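Local coordinates for protein phosphatase (Thermotoga maritima, PDB 1NF2) that probably acts as a magnesium-dependent phosphatase of the HAD (haloacid dehalogenase-like) superfamily, with a catalytic core domain and a separate cap domain, at residues R43-T48 with I106-Y111; R156-K161 with V174-P179; E22-N27 with S252-V257; I209-D214 with E223-R228. All coordinates share one frame; numbering follows the deposited sequence.

Overall arrangement
The chain forms a Rossmann-like HAD core around an eight-stranded sheet and a cap around a six-stranded sheet. Contact 3 joins the first and last parts of the core, closing a chain loop that holds the other three. Within it, contacts 1, 2 and 4 follow in series. Contacts 3 and 4 are both in the core, with centres about 16 Å apart, and they touch where Phe212 meets Val254 and Val257. Contact 2 lies within the cap, about 36 Å from contact 3 between centres. Contact 1 joins core and cap beside the metal site, consistent with the cap lying over the active site; it shares the cap sheet with contact 2, about 21 Å away between centres.

Contact 1 (R43-T48 with I106-Y111); sequences RMLVST and IDDVLY
Asp108 brings a carboxylate from the cap to Leu45 and Val46, at the start of core helix 45-55. It sits in the turn of the hairpin made by strands 102-105 and 110-112, so the contact joins the two domains of this HAD fold. Leu45 N donates to Asp108 OD1 at 3.1 Å (N-H...O 139°), on the syn lone pair of OD1. Tyr65 OH is a second partner of the same oxygen. Val46 N lies 2.9 Å from Asp108 OD2, but this bond is weak and the place of OD2 is doubtful. The negative group probably gains from the positive end of the helix dipole. The turn is closed by Ile106 N, which donates to Val109 O at 3.0 Å. Beside the carboxylate, Met44 reaches over the turn. Its chain is extended to SD and then bends (chi3 63°), which puts CE 3.3 Å from Asp108 O. Met44 also packs on Tyr65 and Tyr105. On the core side, Arg43 NH1 forms a salt bridge with Asp10, a magnesium ligand, which links this junction to the metal site; the side chain of Met44 is about 10 Å from that of Asp10. Met44 holds the N-cap position, and its carbonyl oxygen is doubly satisfied. Thr48 OG1, at 2.8 Å, and Thr48 N, at 3.1 Å, reach Met44 O from opposite faces of its plane.

Contact 2 (R156-K161 with V174-P179); sequences RLDELK and VFKSFP
In a beta-alpha-beta crossover of the cap, Leu157, Asp158 and Lys161 of helix 154-168 meet Val174, Lys176 and Pro179 of edge strand 172-178. The crossover starts from strand 147-151, and strand 181-186 lies between the two parallel strands. Helix segment 156-161 runs nearly antiparallel to strand 174-176, at 161°, with the axes 9.2 Å apart. Lys176 is central: it meets Leu157, Asp158 and Lys161. Its chain bends at chi2, chi3 and chi4, which carries CE past Leu157 and NZ to Asp158. Its aliphatic part crosses Leu157 obliquely. The CE of Lys176 and the CD2 of Leu157 are 3.3 Å apart, tighter than usual van der Waals contact. Leu157 also packs on Leu150 and Leu182 of the sheet, so one leucine joins the cap core to the lysine chain. Beyond it, Lys176 NZ forms a salt bridge with Asp158 OD2 at 2.8 Å. The ammonium meets that oxygen nearly along its C-O axis, and the two side chains cross at about a right angle. Asp158 is exposed, so this pair lies on the solvent side. Farther along the helix, Lys161 CG rests 4.0 Å from Lys176 CG. After Lys176 the strand is broken by a classic beta bulge, in which Ser177 and Phe178 both face Tyr181. Phe178 points away from the helix, and its side chain comes within about 10 Å of the bound magnesium ion. Past the bulge, Leu157 CD2 touches the backbone O of Pro179 at 3.6 Å.

Contact 3 (E22-N27 with S252-V257); sequences EKDRRN and SGVSYV. With SO4 (sulfate ion), chain E.
The carboxylate of Asp24 and the amide of Asn27 both turn to Ser255. Ser255 N donates to Asp24 OD1 at 3.0 Å on the syn side, 33° out of the carboxylate plane. Asn27 ND2 donates to Ser255 OG at 2.8 Å, with the oxygen near the amide plane. A second partner of ND2 is Glu259. The guanidinium of Arg26 has Glu22 OE1 over one face, toward the rim, and a sulfate ion at its edge. That of Arg25 has Glu22 and the same sulfate at its edge; NE and NH2 grip Glu22 OE1 side-on. The sulfate probably comes from the crystallisation liquor. The helix segments 22-27 and 253-257 cross at 49° with axes 8.6 Å apart, and tie the early and late parts of the HAD core domain together. Asp24 lies at the N-terminal end of the second helix. Its CG is anti to the carbonyl carbon (chi1 -70°), beside the backbone N, with the carboxylate turned to Ser255. Ser255 OG donates to Asp24 OD1 in a very short bond whose exact length is doubtful. A water links Asp24 OD2, 2.9 Å away, to Val254 N. Lys23 CD lies 3.5 Å from Ser255 CB, a tight carbon pair.

Contact 4 (I209-D214 with E223-R228); sequences IVVFGD and EEAGLR
Val210 and Leu227 sit side by side on neighbouring parallel strands, both pointing to the same face of the core sheet. The strands belong to the beta-alpha-beta unit 209-213, 216-222 and 227-230 of the Rossmann-like HAD core. Here the packing is close. Val210 CG1 meets Leu227 CD2 at 3.8 Å. Leu227 CG is anti to the backbone N (chi1 -179°), which keeps it alongside the valine. Val211 N donates to Leu227 O at 3.2 Å, with an N-H...O angle of 160°. Ile209 O accepts two bonds: Leu227 N lies in its carbonyl plane at 3.1 Å, and Gly226 N is tilted from that plane at 2.9 Å. On the other face, Val211 packs against Ala225 and against Leu195 and Phe222 of the flanking helices. The outer side is looser. Glu224 leads its carboxylate away to a salt bridge with Arg199. The side chain of Arg228 meets Val211 loosely, its CG 4.4 Å from Val211 CG2, and its NE bonds to Ala241 O. The pairing continues from Val211 to Val229, and Asp214, just after strand 209-213, binds the magnesium ion with Asp8 and Asp10. The methyl of Ala225 closes the tight part: its CB is 3.6 Å from both Val211 CG1 and Ile209 O.

Contact 1 (R43-T48 with I106-Y111)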
# COMPACT_ATOMS: atom_id res chain seq x y z
N ARG A 43 2.55 -1.53 -0.83
CA ARG A 43 3.86 -1.60 -1.47
C ARG A 43 4.20 -0.32 -2.24
O ARG A 43 3.34 0.54 -2.43
CB ARG A 43 3.92 -2.81 -2.41
CG ARG A 43 3.39 -4.10 -1.79
CD ARG A 43 3.48 -5.30 -2.73
NE ARG A 43 4.77 -5.97 -2.65
CZ ARG A 43 5.02 -7.05 -1.91
NH1 ARG A 43 4.05 -7.60 -1.19
NH2 ARG A 43 6.24 -7.57 -1.89
N MET A 44 5.46 -0.20 -2.66
CA MET A 44 5.93 0.96 -3.41
C MET A 44 5.12 1.10 -4.71
O MET A 44 4.48 0.14 -5.15
CB MET A 44 7.43 0.80 -3.75
CG MET A 44 8.38 0.69 -2.56
SD MET A 44 10.13 0.38 -3.01
CE MET A 44 10.43 1.79 -3.87
N LEU A 45 5.15 2.28 -5.33
CA LEU A 45 4.41 2.49 -6.57
C LEU A 45 4.99 1.62 -7.69
O LEU A 45 4.24 0.98 -8.43
CB LEU A 45 4.48 3.96 -6.99
CG LEU A 45 3.42 4.58 -7.91
CD1 LEU A 45 4.12 5.42 -8.96
CD2 LEU A 45 2.54 3.54 -8.56
N VAL A 46 6.31 1.61 -7.81
CA VAL A 46 6.97 0.82 -8.84
C VAL A 46 6.67 -0.66 -8.70
O VAL A 46 6.43 -1.34 -9.70
CB VAL A 46 8.50 1.01 -8.82
CG1 VAL A 46 8.86 2.32 -9.47
CG2 VAL A 46 9.03 0.96 -7.39
N SER A 47 6.68 -1.16 -7.47
CA SER A 47 6.40 -2.57 -7.23
C SER A 47 4.99 -2.91 -7.68
O SER A 47 4.74 -3.97 -8.26
CB SER A 47 6.55 -2.91 -5.74
OG SER A 47 7.85 -2.60 -5.28
N THR A 48 4.06 -1.99 -7.42
CA THR A 48 2.67 -2.20 -7.77
C THR A 48 2.46 -2.12 -9.28
O THR A 48 1.78 -2.97 -9.86
CB THR A 48 1.77 -1.16 -7.05
OG1 THR A 48 2.05 -1.20 -5.64
CG2 THR A 48 0.29 -1.47 -7.28
N ILE A 106 12.31 7.75 -0.97
CA ILE A 106 12.31 9.05 -1.63
C ILE A 106 12.04 8.97 -3.12
O ILE A 106 12.82 8.40 -3.88
CB ILE A 106 13.67 9.74 -1.42
CG1 ILE A 106 13.92 9.93 0.08
CG2 ILE A 106 13.72 11.06 -2.18
CD1 ILE A 106 15.33 10.34 0.41
N ASP A 107 10.93 9.56 -3.54
CA ASP A 107 10.55 9.56 -4.95
C ASP A 107 10.53 8.15 -5.52
O ASP A 107 11.01 7.91 -6.63
CB ASP A 107 11.51 10.43 -5.75
CG ASP A 107 10.89 11.75 -6.14
OD1 ASP A 107 9.99 11.74 -7.01
OD2 ASP A 107 11.28 12.79 -5.57
N ASP A 108 9.98 7.23 -4.74
CA ASP A 108 9.84 5.84 -5.15
C ASP A 108 11.13 5.03 -5.26
O ASP A 108 11.25 4.14 -6.10
CB ASP A 108 9.07 5.77 -6.47
CG ASP A 108 8.09 4.62 -6.52
OD1 ASP A 108 7.58 4.24 -5.44
OD2 ASP A 108 7.82 4.12 -7.62
N VAL A 109 12.10 5.36 -4.40
CA VAL A 109 13.38 4.64 -4.37
C VAL A 109 13.76 4.43 -2.90
O VAL A 109 13.69 5.36 -2.10
CB VAL A 109 14.51 5.43 -5.07
CG1 VAL A 109 15.82 4.65 -5.00
CG2 VAL A 109 14.14 5.69 -6.53
N LEU A 110 14.13 3.21 -2.55
CA LEU A 110 14.51 2.91 -1.17
C LEU A 110 16.00 3.18 -1.00
O LEU A 110 16.82 2.65 -1.76
CB LEU A 110 14.23 1.44 -0.82
CG LEU A 110 13.85 1.09 0.62
CD1 LEU A 110 14.02 -0.41 0.82
CD2 LEU A 110 14.71 1.84 1.61
N TYR A 111 16.34 4.01 -0.02
CA TYR A 111 17.73 4.35 0.27
C TYR A 111 18.06 3.89 1.69
O TYR A 111 17.20 3.85 2.56
CB TYR A 111 17.95 5.86 0.20
CG TYR A 111 17.86 6.47 -1.18
CD1 TYR A 111 18.98 6.61 -1.98
CD2 TYR A 111 16.64 6.93 -1.67
CE1 TYR A 111 18.90 7.20 -3.24
CE2 TYR A 111 16.54 7.53 -2.92
CZ TYR A 111 17.67 7.66 -3.70
OH TYR A 111 17.57 8.25 -4.94

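Contact 2 (R156-K161 with V174-P179)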
# COMPACT_ATOMS: atom_id res chain seq x y z
N ARG A 156 15.23 -3.45 21.11
CA ARG A 156 15.56 -2.04 20.97
C ARG A 156 14.54 -1.29 20.11
O ARG A 156 14.31 -0.09 20.31
CB ARG A 156 16.96 -1.88 20.37
CG ARG A 156 17.65 -0.57 20.76
CD ARG A 156 19.15 -0.65 20.51
NE ARG A 156 19.54 -0.10 19.22
CZ ARG A 156 19.61 1.20 18.95
NH1 ARG A 156 19.31 2.09 19.90
NH2 ARG A 156 19.97 1.62 17.75
N LEU A 157 13.91 -1.99 19.17
CA LEU A 157 12.93 -1.36 18.30
C LEU A 157 11.68 -0.99 19.10
O LEU A 157 11.03 0.01 18.81
CB LEU A 157 12.55 -2.29 17.14
CG LEU A 157 12.05 -1.60 15.87
CD1 LEU A 157 13.17 -0.74 15.29
CD2 LEU A 157 11.61 -2.64 14.85
N ASP A 158 11.34 -1.80 20.09
CA ASP A 158 10.18 -1.53 20.93
C ASP A 158 10.44 -0.27 21.75
O ASP A 158 9.51 0.46 22.10
CB ASP A 158 9.90 -2.69 21.89
CG ASP A 158 9.06 -3.79 21.26
OD1 ASP A 158 8.80 -4.80 21.94
OD2 ASP A 158 8.66 -3.64 20.08
N GLU A 159 11.71 -0.02 22.05
CA GLU A 159 12.10 1.15 22.82
C GLU A 159 12.11 2.37 21.90
O GLU A 159 11.59 3.43 22.26
CB GLU A 159 13.48 0.94 23.44
CG GLU A 159 13.53 -0.26 24.39
CD GLU A 159 14.92 -0.52 24.95
OE1 GLU A 159 15.08 -1.49 25.72
OE2 GLU A 159 15.86 0.23 24.62
N LEU A 160 12.69 2.22 20.72
CA LEU A 160 12.74 3.31 19.77
C LEU A 160 11.33 3.76 19.43
O LEU A 160 11.04 4.95 19.34
CB LEU A 160 13.48 2.88 18.51
CG LEU A 160 14.97 2.61 18.72
CD1 LEU A 160 15.61 2.19 17.41
CD2 LEU A 160 15.64 3.86 19.27
N LYS A 161 10.44 2.79 19.25
CA LYS A 161 9.04 3.07 18.93
C LYS A 161 8.48 4.00 20.01
O LYS A 161 7.88 5.04 19.71
CB LYS A 161 8.25 1.76 18.92
CG LYS A 161 6.90 1.83 18.26
CD LYS A 161 5.82 2.40 19.15
CE LYS A 161 4.48 2.38 18.44
NZ LYS A 161 3.35 2.76 19.33
N VAL A 174 3.68 6.65 13.74
CA VAL A 174 4.78 5.73 14.01
C VAL A 174 4.25 4.38 14.49
O VAL A 174 3.50 4.31 15.46
CB VAL A 174 5.73 6.31 15.08
CG1 VAL A 174 6.30 7.64 14.61
CG2 VAL A 174 4.98 6.51 16.38
N PHE A 175 4.63 3.30 13.80
CA PHE A 175 4.15 1.98 14.19
C PHE A 175 5.06 0.85 13.72
O PHE A 175 5.83 1.00 12.77
CB PHE A 175 2.73 1.73 13.66
CG PHE A 175 2.65 1.59 12.16
CD1 PHE A 175 2.77 2.70 11.33
CD2 PHE A 175 2.49 0.34 11.57
CE1 PHE A 175 2.73 2.58 9.93
CE2 PHE A 175 2.46 0.19 10.18
CZ PHE A 175 2.58 1.32 9.36
N LYS A 176 4.96 -0.28 14.41
CA LYS A 176 5.74 -1.46 14.07
C LYS A 176 4.98 -2.19 12.98
O LYS A 176 3.77 -2.42 13.11
CB LYS A 176 5.88 -2.38 15.29
CG LYS A 176 6.66 -1.78 16.45
CD LYS A 176 8.15 -1.88 16.24
CE LYS A 176 8.61 -3.33 16.16
NZ LYS A 176 8.22 -4.12 17.36
N SER A 177 5.65 -2.52 11.88
CA SER A 177 4.99 -3.24 10.80
C SER A 177 5.20 -4.72 11.09
O SER A 177 4.36 -5.56 10.76
CB SER A 177 5.61 -2.88 9.45
OG SER A 177 6.97 -3.26 9.38
N PHE A 178 6.32 -5.00 11.74
CA PHE A 178 6.71 -6.35 12.14
C PHE A 178 7.72 -6.24 13.27
O PHE A 178 8.27 -5.17 13.52
CB PHE A 178 7.30 -7.12 10.95
CG PHE A 178 6.27 -7.54 9.93
CD1 PHE A 178 5.17 -8.30 10.32
CD2 PHE A 178 6.39 -7.16 8.60
CE1 PHE A 178 4.19 -8.67 9.39
CE2 PHE A 178 5.42 -7.52 7.66
CZ PHE A 178 4.32 -8.28 8.06
N PRO A 179 7.98 -7.35 13.98
CA PRO A 179 8.93 -7.38 15.10
C PRO A 179 10.23 -6.60 14.90
O PRO A 179 10.75 -6.02 15.84
CB PRO A 179 9.17 -8.87 15.29
CG PRO A 179 7.82 -9.44 15.00
CD PRO A 179 7.40 -8.69 13.75

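Contact 3 (E22-N27 with S252-V257)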
# COMPACT_ATOMS: atom_id res chain seq x y z
N GLU A 22 -4.29 -17.62 -12.99
CA GLU A 22 -4.74 -17.34 -14.35
C GLU A 22 -6.23 -17.02 -14.34
O GLU A 22 -6.71 -16.16 -15.09
CB GLU A 22 -4.49 -18.55 -15.27
CG GLU A 22 -3.09 -18.63 -15.83
CD GLU A 22 -2.78 -17.50 -16.79
OE1 GLU A 22 -3.63 -17.21 -17.66
OE2 GLU A 22 -1.69 -16.90 -16.68
N LYS A 23 -6.98 -17.72 -13.50
CA LYS A 23 -8.42 -17.47 -13.43
C LYS A 23 -8.68 -16.00 -13.08
O LYS A 23 -9.44 -15.31 -13.79
CB LYS A 23 -9.08 -18.40 -12.41
CG LYS A 23 -10.59 -18.25 -12.33
CD LYS A 23 -11.21 -19.08 -11.21
CE LYS A 23 -11.38 -20.54 -11.59
NZ LYS A 23 -10.11 -21.17 -12.03
N ASP A 24 -8.04 -15.51 -12.02
CA ASP A 24 -8.23 -14.11 -11.61
C ASP A 24 -7.72 -13.16 -12.69
O ASP A 24 -8.35 -12.14 -12.96
CB ASP A 24 -7.50 -13.80 -10.29
CG ASP A 24 -8.14 -14.47 -9.09
OD1 ASP A 24 -9.33 -14.86 -9.15
OD2 ASP A 24 -7.45 -14.58 -8.05
N ARG A 25 -6.59 -13.50 -13.29
CA ARG A 25 -6.04 -12.66 -14.35
C ARG A 25 -7.04 -12.52 -15.48
O ARG A 25 -7.36 -11.41 -15.90
CB ARG A 25 -4.74 -13.25 -14.90
CG ARG A 25 -4.08 -12.36 -15.94
CD ARG A 25 -2.93 -13.07 -16.65
NE ARG A 25 -3.39 -14.18 -17.48
CZ ARG A 25 -3.98 -14.04 -18.66
NH1 ARG A 25 -4.20 -12.84 -19.17
NH2 ARG A 25 -4.37 -15.12 -19.33
N ARG A 26 -7.54 -13.65 -16.00
CA ARG A 26 -8.50 -13.58 -17.10
C ARG A 26 -9.77 -12.80 -16.78
O ARG A 26 -10.28 -12.07 -17.63
CB ARG A 26 -8.85 -14.99 -17.60
CG ARG A 26 -7.86 -15.52 -18.61
CD ARG A 26 -8.37 -16.79 -19.27
NE ARG A 26 -7.82 -18.00 -18.67
CZ ARG A 26 -6.71 -18.60 -19.09
NH1 ARG A 26 -6.02 -18.12 -20.12
NH2 ARG A 26 -6.28 -19.70 -18.47
N ASN A 27 -10.28 -12.92 -15.56
CA ASN A 27 -11.48 -12.19 -15.20
C ASN A 27 -11.23 -10.69 -15.14
O ASN A 27 -12.09 -9.90 -15.53
CB ASN A 27 -12.03 -12.68 -13.86
CG ASN A 27 -12.84 -13.95 -14.00
OD1 ASN A 27 -13.76 -14.02 -14.82
ND2 ASN A 27 -12.51 -14.97 -13.21
N SER A 252 -8.88 -18.76 -5.80
CA SER A 252 -9.11 -17.62 -6.66
C SER A 252 -10.36 -17.03 -6.07
O SER A 252 -11.41 -16.95 -6.72
CB SER A 252 -9.32 -18.07 -8.11
OG SER A 252 -8.12 -18.59 -8.65
N GLY A 253 -10.24 -16.67 -4.78
CA GLY A 253 -11.34 -16.10 -4.04
C GLY A 253 -11.97 -14.94 -4.77
O GLY A 253 -13.19 -14.76 -4.74
N VAL A 254 -11.13 -14.14 -5.43
CA VAL A 254 -11.60 -12.98 -6.18
C VAL A 254 -12.54 -13.40 -7.31
O VAL A 254 -13.66 -12.88 -7.42
CB VAL A 254 -10.42 -12.19 -6.78
CG1 VAL A 254 -10.95 -11.04 -7.63
CG2 VAL A 254 -9.54 -11.66 -5.66
N SER A 255 -12.09 -14.33 -8.15
CA SER A 255 -12.89 -14.82 -9.27
C SER A 255 -14.22 -15.40 -8.80
O SER A 255 -15.26 -15.15 -9.40
CB SER A 255 -12.14 -15.92 -10.04
OG SER A 255 -11.09 -15.39 -10.83
N TYR A 256 -14.17 -16.18 -7.73
CA TYR A 256 -15.35 -16.83 -7.20
C TYR A 256 -16.55 -15.90 -7.01
O TYR A 256 -17.69 -16.28 -7.27
CB TYR A 256 -15.01 -17.54 -5.89
CG TYR A 256 -16.05 -18.53 -5.43
CD1 TYR A 256 -17.10 -18.14 -4.61
CD2 TYR A 256 -15.98 -19.87 -5.82
CE1 TYR A 256 -18.06 -19.05 -4.17
CE2 TYR A 256 -16.94 -20.80 -5.39
CZ TYR A 256 -17.98 -20.38 -4.57
OH TYR A 256 -18.93 -21.28 -4.15
N VAL A 257 -16.29 -14.67 -6.55
CA VAL A 257 -17.36 -13.70 -6.35
C VAL A 257 -17.47 -12.77 -7.55
O VAL A 257 -18.56 -12.38 -7.96
CB VAL A 257 -17.11 -12.84 -5.07
CG1 VAL A 257 -18.00 -11.59 -5.09
CG2 VAL A 257 -17.42 -13.67 -3.84
S SO4 E . -5.72 -16.05 -22.87
O1 SO4 E . -5.61 -15.00 -23.90
O2 SO4 E . -4.52 -16.00 -22.00
O3 SO4 E . -6.93 -15.82 -22.05
O4 SO4 E . -5.80 -17.38 -23.50
O HOH W 1 -8.01 -14.25 -5.26

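Contact 4 (I209-D214 with E223-R228)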
# COMPACT_ATOMS: atom_id res chain seq x y z
N ILE A 209 -19.16 0.80 -7.05
CA ILE A 209 -17.83 0.36 -6.65
C ILE A 209 -17.80 -0.87 -5.76
O ILE A 209 -18.56 -0.97 -4.80
CB ILE A 209 -17.08 1.48 -5.88
CG1 ILE A 209 -17.05 2.76 -6.72
CG2 ILE A 209 -15.67 1.03 -5.56
CD1 ILE A 209 -16.35 3.91 -6.04
N VAL A 210 -16.91 -1.81 -6.09
CA VAL A 210 -16.73 -3.02 -5.30
C VAL A 210 -15.27 -3.04 -4.83
O VAL A 210 -14.38 -2.69 -5.60
CB VAL A 210 -16.96 -4.31 -6.13
CG1 VAL A 210 -16.97 -5.53 -5.21
CG2 VAL A 210 -18.24 -4.22 -6.89
N VAL A 211 -15.03 -3.44 -3.59
CA VAL A 211 -13.66 -3.53 -3.07
C VAL A 211 -13.42 -4.91 -2.47
O VAL A 211 -14.29 -5.46 -1.78
CB VAL A 211 -13.37 -2.46 -1.97
CG1 VAL A 211 -13.47 -1.07 -2.55
CG2 VAL A 211 -14.34 -2.60 -0.83
N PHE A 212 -12.26 -5.49 -2.78
CA PHE A 212 -11.87 -6.79 -2.24
C PHE A 212 -10.70 -6.50 -1.30
O PHE A 212 -9.75 -5.81 -1.69
CB PHE A 212 -11.39 -7.73 -3.36
CG PHE A 212 -12.48 -8.23 -4.27
CD1 PHE A 212 -12.98 -9.52 -4.14
CD2 PHE A 212 -12.99 -7.42 -5.27
CE1 PHE A 212 -13.97 -10.00 -5.01
CE2 PHE A 212 -13.98 -7.89 -6.14
CZ PHE A 212 -14.47 -9.18 -6.00
N GLY A 213 -10.76 -7.03 -0.09
CA GLY A 213 -9.69 -6.81 0.86
C GLY A 213 -9.57 -7.92 1.89
O GLY A 213 -10.36 -8.87 1.90
N ASP A 214 -8.57 -7.79 2.76
CA ASP A 214 -8.33 -8.77 3.80
C ASP A 214 -7.77 -8.08 5.05
O ASP A 214 -7.72 -8.67 6.13
CB ASP A 214 -7.30 -9.79 3.32
CG ASP A 214 -5.88 -9.22 3.30
OD1 ASP A 214 -4.93 -10.00 3.50
OD2 ASP A 214 -5.72 -8.00 3.10
N GLU A 223 -15.65 1.78 3.51
CA GLU A 223 -16.54 2.91 3.73
C GLU A 223 -16.81 3.68 2.45
O GLU A 223 -17.78 4.43 2.36
CB GLU A 223 -15.93 3.86 4.78
CG GLU A 223 -15.17 3.15 5.90
CD GLU A 223 -16.01 2.12 6.63
OE1 GLU A 223 -15.46 1.43 7.52
OE2 GLU A 223 -17.22 2.00 6.34
N GLU A 224 -15.95 3.50 1.46
CA GLU A 224 -16.09 4.18 0.18
C GLU A 224 -16.64 3.30 -0.95
O GLU A 224 -16.60 3.70 -2.12
CB GLU A 224 -14.73 4.72 -0.25
CG GLU A 224 -14.06 5.62 0.78
CD GLU A 224 -14.93 6.79 1.18
OE1 GLU A 224 -15.47 7.46 0.28
OE2 GLU A 224 -15.08 7.04 2.39
N ALA A 225 -17.17 2.13 -0.63
CA ALA A 225 -17.69 1.24 -1.67
C ALA A 225 -19.13 0.79 -1.48
O ALA A 225 -19.64 0.75 -0.36
CB ALA A 225 -16.79 0.01 -1.79
N GLY A 226 -19.78 0.45 -2.59
CA GLY A 226 -21.16 -0.01 -2.54
C GLY A 226 -21.25 -1.50 -2.20
O GLY A 226 -22.24 -1.93 -1.63
N LEU A 227 -20.23 -2.27 -2.55
CA LEU A 227 -20.22 -3.71 -2.26
C LEU A 227 -18.89 -4.08 -1.59
O LEU A 227 -17.83 -3.69 -2.07
CB LEU A 227 -20.40 -4.53 -3.54
CG LEU A 227 -20.44 -6.06 -3.36
CD1 LEU A 227 -21.60 -6.43 -2.46
CD2 LEU A 227 -20.58 -6.74 -4.72
N ARG A 228 -18.95 -4.82 -0.49
CA ARG A 228 -17.74 -5.19 0.25
C ARG A 228 -17.45 -6.70 0.34
O ARG A 228 -18.23 -7.46 0.92
CB ARG A 228 -17.79 -4.58 1.65
CG ARG A 228 -18.00 -3.07 1.63
CD ARG A 228 -18.11 -2.49 3.03
NE ARG A 228 -19.35 -2.85 3.69
CZ ARG A 228 -20.53 -2.31 3.41
NH1 ARG A 228 -20.62 -1.36 2.48
NH2 ARG A 228 -21.62 -2.71 4.05